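Local coordinates for protein succinylglutamate desuccinylase/aspartoacylase (Shewanella frigidimarina, PDB 3LWU) that binds zinc and is probably a hydrolase of the succinylglutamate desuccinylase/aspartoacylase family, acting on ester bonds, at residues Y135-F147 against W238-F252. Numbering follows the deposited sequence.
Sequences YAEHQHLTNSELF and WWQLTEYATSQGREF
Arg-250 binds three oxygens where helix 131-138 gives way to helix 143-160: the carbonyls of Gln-139 and Leu-141 and the side-chain oxygen of Asn-143. Arg-250 NE and NH2 grip Asn-143 OD1 side-on, each at 2.7 Å, amide and guanidinium nearly coplanar; asparagine suits because one carbonyl oxygen can accept from both N-H groups. Arg-250 NH2 also gives a straighter bond to Leu-141 O (2.9 Å, 167°), while Arg-250 NH1 meets Gln-139 O at 2.8 Å in its carbonyl plane. Only arginine offers such a flat fan of N-H groups; Leu-146 CD2 lies over one face of it. The reach comes from a side chain extended throughout (chi1 -179°). Arg-250 closes the Schellman motif that ends helix 230-247: its N bonds to Ala-245 O, and Gly-249, the C-prime residue, takes the positive phi that glycine readily adopts. Thr-142 N-caps helix 143-160, its OG1 accepting from Glu-145 N. Through Asn-143 the arginine joins the end of helix 230-247 to the start of helix 143-160 within the catalytic domain. The Tyr-135 ring packs against helix 230-247: Tyr-244 points an edge at its face (planes at 76°), Ala-245 CB, small enough for close approach, lies 3.8 Å from Tyr-135 CE1, and Leu-241 CD1 sits at the edge. Farther along, flat rings let Phe-147 set its edge against the face of Phe-252, centroids 4.8 Å apart, while Phe-147 CB packs on Trp-238 CZ3.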
loop_
_atom_site.group_PDB
_atom_site.type_symbol
_atom_site.label_atom_id
_atom_site.label_comp_id
_atom_site.label_asym_id
_atom_site.label_seq_id
_atom_site.Cartn_x
_atom_site.Cartn_y
_atom_site.Cartn_z
ATOM N N TYR A 135 -1.703 -7.386 -46.806
ATOM C CA TYR A 135 -2.523 -8.323 -47.602
ATOM C C TYR A 135 -2.136 -8.312 -49.075
ATOM O O TYR A 135 -2.097 -9.373 -49.701
ATOM C CB TYR A 135 -4.026 -8.012 -47.455
ATOM C CG TYR A 135 -4.971 -8.949 -48.228
ATOM C CD1 TYR A 135 -5.451 -10.123 -47.647
ATOM C CD2 TYR A 135 -5.398 -8.640 -49.529
ATOM C CE1 TYR A 135 -6.313 -10.989 -48.335
ATOM C CE2 TYR A 135 -6.269 -9.494 -50.237
ATOM C CZ TYR A 135 -6.719 -10.670 -49.626
ATOM O OH TYR A 135 -7.578 -11.517 -50.288
ATOM N N ALA A 136 -1.883 -7.112 -49.617
ATOM C CA ALA A 136 -1.412 -6.954 -50.994
ATOM C C ALA A 136 -0.096 -7.700 -51.226
ATOM O O ALA A 136 0.066 -8.344 -52.260
ATOM C CB ALA A 136 -1.285 -5.447 -51.369
ATOM N N GLU A 137 0.808 -7.663 -50.243
ATOM C CA GLU A 137 2.114 -8.347 -50.353
ATOM C C GLU A 137 2.044 -9.869 -50.181
ATOM O O GLU A 137 3.001 -10.583 -50.485
ATOM C CB GLU A 137 3.109 -7.773 -49.327
ATOM C CG GLU A 137 4.012 -6.671 -49.892
ATOM C CD GLU A 137 4.478 -5.682 -48.832
ATOM O OE1 GLU A 137 4.968 -6.126 -47.759
ATOM O OE2 GLU A 137 4.347 -4.457 -49.078
ATOM N N HIS A 138 0.927 -10.371 -49.666
ATOM C CA HIS A 138 0.828 -11.800 -49.337
ATOM C C HIS A 138 -0.428 -12.514 -49.885
ATOM O O HIS A 138 -0.616 -13.691 -49.613
ATOM C CB HIS A 138 0.910 -11.990 -47.823
ATOM C CG HIS A 138 2.171 -11.473 -47.188
ATOM N ND1 HIS A 138 2.286 -10.187 -46.703
ATOM C CD2 HIS A 138 3.346 -12.087 -46.909
ATOM C CE1 HIS A 138 3.481 -10.028 -46.161
ATOM N NE2 HIS A 138 4.144 -11.163 -46.275
ATOM N N GLN A 139 -1.244 -11.824 -50.685
ATOM C CA GLN A 139 -2.504 -12.385 -51.235
ATOM C C GLN A 139 -2.299 -13.643 -52.092
ATOM O O GLN A 139 -3.168 -14.512 -52.150
ATOM C CB GLN A 139 -3.280 -11.321 -52.049
ATOM C CG GLN A 139 -2.746 -11.065 -53.489
ATOM C CD GLN A 139 -3.298 -9.766 -54.143
ATOM O OE1 GLN A 139 -4.042 -9.830 -55.112
ATOM N NE2 GLN A 139 -2.915 -8.596 -53.615
ATOM N N HIS A 140 -1.155 -13.724 -52.760
ATOM C CA HIS A 140 -0.819 -14.864 -53.644
ATOM C C HIS A 140 -0.674 -16.199 -52.887
ATOM O O HIS A 140 -0.769 -17.268 -53.492
ATOM C CB HIS A 140 0.492 -14.572 -54.396
ATOM C CG HIS A 140 1.625 -14.188 -53.483
ATOM N ND1 HIS A 140 2.489 -15.114 -52.932
ATOM C CD2 HIS A 140 1.992 -12.980 -52.976
ATOM C CE1 HIS A 140 3.359 -14.488 -52.153
ATOM N NE2 HIS A 140 3.072 -13.197 -52.153
ATOM N N LEU A 141 -0.400 -16.128 -51.584
ATOM C CA LEU A 141 -0.277 -17.322 -50.735
ATOM C C LEU A 141 -1.639 -18.031 -50.568
ATOM O O LEU A 141 -2.686 -17.381 -50.638
ATOM C CB LEU A 141 0.274 -16.928 -49.352
ATOM C CG LEU A 141 1.694 -16.333 -49.223
ATOM C CD1 LEU A 141 1.995 -16.027 -47.724
ATOM C CD2 LEU A 141 2.785 -17.230 -49.844
ATOM N N THR A 142 -1.634 -19.353 -50.365
ATOM C CA THR A 142 -2.862 -20.062 -49.972
ATOM C C THR A 142 -3.362 -19.561 -48.632
ATOM O O THR A 142 -2.612 -18.903 -47.889
ATOM C CB THR A 142 -2.682 -21.580 -49.780
ATOM O OG1 THR A 142 -1.760 -21.830 -48.701
ATOM C CG2 THR A 142 -2.308 -22.287 -51.118
ATOM N N ASN A 143 -4.604 -19.883 -48.285
ATOM C CA ASN A 143 -5.097 -19.531 -46.937
ATOM C C ASN A 143 -4.159 -20.010 -45.792
ATOM O O ASN A 143 -3.897 -19.262 -44.836
ATOM C CB ASN A 143 -6.520 -20.062 -46.701
ATOM C CG ASN A 143 -7.597 -19.243 -47.409
ATOM O OD1 ASN A 143 -7.335 -18.274 -48.146
ATOM N ND2 ASN A 143 -8.836 -19.643 -47.187
ATOM N N SER A 144 -3.660 -21.245 -45.879
ATOM C CA SER A 144 -2.786 -21.770 -44.799
ATOM C C SER A 144 -1.450 -21.069 -44.741
ATOM O O SER A 144 -0.922 -20.848 -43.661
ATOM C CB SER A 144 -2.522 -23.274 -44.938
ATOM O OG SER A 144 -3.686 -24.009 -44.619
ATOM N N GLU A 145 -0.881 -20.775 -45.907
ATOM C CA GLU A 145 0.413 -20.090 -45.954
ATOM C C GLU A 145 0.258 -18.666 -45.500
ATOM O O GLU A 145 1.123 -18.145 -44.827
ATOM C CB GLU A 145 1.041 -20.128 -47.358
ATOM C CG GLU A 145 1.513 -21.530 -47.834
ATOM C CD GLU A 145 2.437 -22.254 -46.827
ATOM O OE1 GLU A 145 2.901 -21.623 -45.854
ATOM O OE2 GLU A 145 2.707 -23.466 -47.008
ATOM N N LEU A 146 -0.852 -18.038 -45.871
ATOM C CA LEU A 146 -1.105 -16.668 -45.478
ATOM C C LEU A 146 -1.193 -16.574 -43.953
ATOM O O LEU A 146 -0.575 -15.700 -43.353
ATOM C CB LEU A 146 -2.402 -16.171 -46.091
ATOM C CG LEU A 146 -2.800 -14.714 -45.883
ATOM C CD1 LEU A 146 -1.970 -13.843 -46.783
ATOM C CD2 LEU A 146 -4.287 -14.547 -46.214
ATOM N N PHE A 147 -1.964 -17.476 -43.346
ATOM C CA PHE A 147 -2.055 -17.541 -41.888
ATOM C C PHE A 147 -0.680 -17.763 -41.232
ATOM O O PHE A 147 -0.362 -17.097 -40.225
ATOM C CB PHE A 147 -3.079 -18.588 -41.401
ATOM C CG PHE A 147 -4.488 -18.429 -41.999
ATOM C CD1 PHE A 147 -4.950 -17.194 -42.472
ATOM C CD2 PHE A 147 -5.350 -19.533 -42.074
ATOM C CE1 PHE A 147 -6.235 -17.071 -43.017
ATOM C CE2 PHE A 147 -6.643 -19.410 -42.618
ATOM C CZ PHE A 147 -7.080 -18.172 -43.088
ATOM N N TRP A 238 -6.341 -10.870 -36.200
ATOM C CA TRP A 238 -6.932 -11.897 -37.050
ATOM C C TRP A 238 -8.329 -11.516 -37.523
ATOM O O TRP A 238 -8.668 -11.780 -38.667
ATOM C CB TRP A 238 -6.937 -13.270 -36.387
ATOM C CG TRP A 238 -5.564 -13.818 -36.144
ATOM C CD1 TRP A 238 -4.866 -13.742 -34.992
ATOM C CD2 TRP A 238 -4.745 -14.519 -37.063
ATOM N NE1 TRP A 238 -3.650 -14.340 -35.131
ATOM C CE2 TRP A 238 -3.552 -14.827 -36.405
ATOM C CE3 TRP A 238 -4.905 -14.921 -38.388
ATOM C CZ2 TRP A 238 -2.519 -15.525 -37.014
ATOM C CZ3 TRP A 238 -3.870 -15.608 -38.995
ATOM C CH2 TRP A 238 -2.700 -15.910 -38.299
ATOM N N TRP A 239 -9.121 -10.884 -36.650
ATOM C CA TRP A 239 -10.475 -10.401 -37.000
ATOM C C TRP A 239 -10.359 -9.379 -38.117
ATOM O O TRP A 239 -11.071 -9.460 -39.128
ATOM C CB TRP A 239 -11.174 -9.775 -35.771
ATOM C CG TRP A 239 -12.700 -9.818 -35.838
ATOM C CD1 TRP A 239 -13.476 -10.000 -36.967
ATOM C CD2 TRP A 239 -13.630 -9.685 -34.733
ATOM N NE1 TRP A 239 -14.810 -9.976 -36.632
ATOM C CE2 TRP A 239 -14.940 -9.784 -35.276
ATOM C CE3 TRP A 239 -13.484 -9.465 -33.344
ATOM C CZ2 TRP A 239 -16.105 -9.710 -34.470
ATOM C CZ3 TRP A 239 -14.651 -9.374 -32.549
ATOM C CH2 TRP A 239 -15.937 -9.503 -33.124
ATOM N N GLN A 240 -9.420 -8.445 -37.953
ATOM C CA GLN A 240 -9.153 -7.413 -38.963
ATOM C C GLN A 240 -8.796 -8.035 -40.301
ATOM O O GLN A 240 -9.355 -7.637 -41.324
ATOM C CB GLN A 240 -8.007 -6.482 -38.555
ATOM C CG GLN A 240 -8.316 -5.478 -37.473
ATOM C CD GLN A 240 -7.025 -5.040 -36.734
ATOM O OE1 GLN A 240 -5.924 -5.026 -37.335
ATOM N NE2 GLN A 240 -7.148 -4.726 -35.424
ATOM N N LEU A 241 -7.872 -9.002 -40.289
ATOM C CA LEU A 241 -7.418 -9.649 -41.529
ATOM C C LEU A 241 -8.597 -10.298 -42.233
ATOM O O LEU A 241 -8.784 -10.121 -43.426
ATOM C CB LEU A 241 -6.339 -10.688 -41.261
ATOM C CG LEU A 241 -5.867 -11.559 -42.425
ATOM C CD1 LEU A 241 -5.297 -10.742 -43.568
ATOM C CD2 LEU A 241 -4.819 -12.535 -41.932
ATOM N N THR A 242 -9.403 -11.030 -41.483
ATOM C CA THR A 242 -10.548 -11.737 -42.047
ATOM C C THR A 242 -11.608 -10.793 -42.668
ATOM O O THR A 242 -12.048 -11.031 -43.799
ATOM C CB THR A 242 -11.236 -12.634 -40.987
ATOM O OG1 THR A 242 -10.262 -13.465 -40.343
ATOM C CG2 THR A 242 -12.314 -13.500 -41.643
ATOM N N GLU A 243 -12.041 -9.769 -41.923
ATOM C CA GLU A 243 -13.001 -8.791 -42.455
ATOM C C GLU A 243 -12.416 -8.148 -43.703
ATOM O O GLU A 243 -13.122 -8.004 -44.730
ATOM C CB GLU A 243 -13.372 -7.709 -41.429
ATOM C CG GLU A 243 -14.272 -8.213 -40.290
ATOM C CD GLU A 243 -14.284 -7.286 -39.077
ATOM O OE1 GLU A 243 -13.995 -6.082 -39.238
ATOM O OE2 GLU A 243 -14.568 -7.760 -37.947
ATOM N N TYR A 244 -11.130 -7.791 -43.657
ATOM C CA TYR A 244 -10.514 -7.236 -44.861
ATOM C C TYR A 244 -10.533 -8.234 -46.014
ATOM O O TYR A 244 -11.010 -7.892 -47.094
ATOM C CB TYR A 244 -9.099 -6.678 -44.654
ATOM C CG TYR A 244 -8.594 -6.017 -45.937
ATOM C CD1 TYR A 244 -9.009 -4.724 -46.294
ATOM C CD2 TYR A 244 -7.736 -6.695 -46.801
ATOM C CE1 TYR A 244 -8.573 -4.119 -47.507
ATOM C CE2 TYR A 244 -7.297 -6.114 -47.982
ATOM C CZ TYR A 244 -7.714 -4.828 -48.333
ATOM O OH TYR A 244 -7.249 -4.284 -49.515
ATOM N N ALA A 245 -10.048 -9.451 -45.808
ATOM C CA ALA A 245 -10.047 -10.447 -46.902
ATOM C C ALA A 245 -11.449 -10.649 -47.500
ATOM O O ALA A 245 -11.605 -10.649 -48.726
ATOM C CB ALA A 245 -9.474 -11.766 -46.458
ATOM N N THR A 246 -12.457 -10.787 -46.635
ATOM C CA THR A 246 -13.869 -10.857 -47.057
ATOM C C THR A 246 -14.276 -9.662 -47.957
ATOM O O THR A 246 -15.044 -9.840 -48.905
ATOM C CB THR A 246 -14.847 -10.986 -45.838
ATOM O OG1 THR A 246 -14.668 -12.265 -45.216
ATOM C CG2 THR A 246 -16.316 -10.857 -46.264
ATOM N N SER A 247 -13.738 -8.466 -47.684
ATOM C CA SER A 247 -13.996 -7.291 -48.545
ATOM C C SER A 247 -13.297 -7.375 -49.907
ATOM O O SER A 247 -13.607 -6.587 -50.809
ATOM C CB SER A 247 -13.641 -5.975 -47.830
ATOM O OG SER A 247 -12.247 -5.692 -47.881
ATOM N N GLN A 248 -12.363 -8.318 -50.068
ATOM C CA GLN A 248 -11.763 -8.606 -51.381
ATOM C C GLN A 248 -12.307 -9.902 -51.944
ATOM O O GLN A 248 -11.680 -10.517 -52.814
ATOM C CB GLN A 248 -10.234 -8.709 -51.293
ATOM C CG GLN A 248 -9.565 -7.564 -50.545
ATOM C CD GLN A 248 -9.854 -6.192 -51.148
ATOM O OE1 GLN A 248 -10.424 -5.312 -50.483
ATOM N NE2 GLN A 248 -9.450 -5.998 -52.400
ATOM N N GLY A 249 -13.469 -10.325 -51.448
ATOM C CA GLY A 249 -14.133 -11.524 -51.947
ATOM C C GLY A 249 -13.457 -12.822 -51.522
ATOM O O GLY A 249 -13.754 -13.885 -52.071
ATOM N N ARG A 250 -12.545 -12.751 -50.549
ATOM C CA ARG A 250 -11.877 -13.960 -50.041
ATOM C C ARG A 250 -12.435 -14.304 -48.645
ATOM O O ARG A 250 -12.025 -13.722 -47.634
ATOM C CB ARG A 250 -10.359 -13.764 -50.017
ATOM C CG ARG A 250 -9.570 -14.968 -49.521
ATOM C CD ARG A 250 -8.106 -14.761 -49.853
ATOM N NE ARG A 250 -7.267 -15.909 -49.520
ATOM C CZ ARG A 250 -5.979 -16.034 -49.856
ATOM N NH1 ARG A 250 -5.359 -15.080 -50.535
ATOM N NH2 ARG A 250 -5.301 -17.122 -49.505
ATOM N N GLU A 251 -13.390 -15.234 -48.631
ATOM C CA GLU A 251 -14.103 -15.621 -47.422
ATOM C C GLU A 251 -13.415 -16.813 -46.730
ATOM O O GLU A 251 -13.068 -17.805 -47.363
ATOM C CB GLU A 251 -15.574 -15.927 -47.740
ATOM N N PHE A 252 -13.162 -16.653 -45.437
ATOM C CA PHE A 252 -12.771 -17.747 -44.529
ATOM C C PHE A 252 -13.125 -17.298 -43.115
ATOM O O PHE A 252 -13.365 -16.109 -42.876
ATOM C CB PHE A 252 -11.270 -18.107 -44.613
ATOM C CG PHE A 252 -10.342 -16.919 -44.520
ATOM C CD1 PHE A 252 -10.055 -16.315 -43.282
ATOM C CD2 PHE A 252 -9.733 -16.413 -45.667
ATOM C CE1 PHE A 252 -9.193 -15.207 -43.185
ATOM C CE2 PHE A 252 -8.860 -15.315 -45.583
ATOM C CZ PHE A 252 -8.589 -14.709 -44.323
#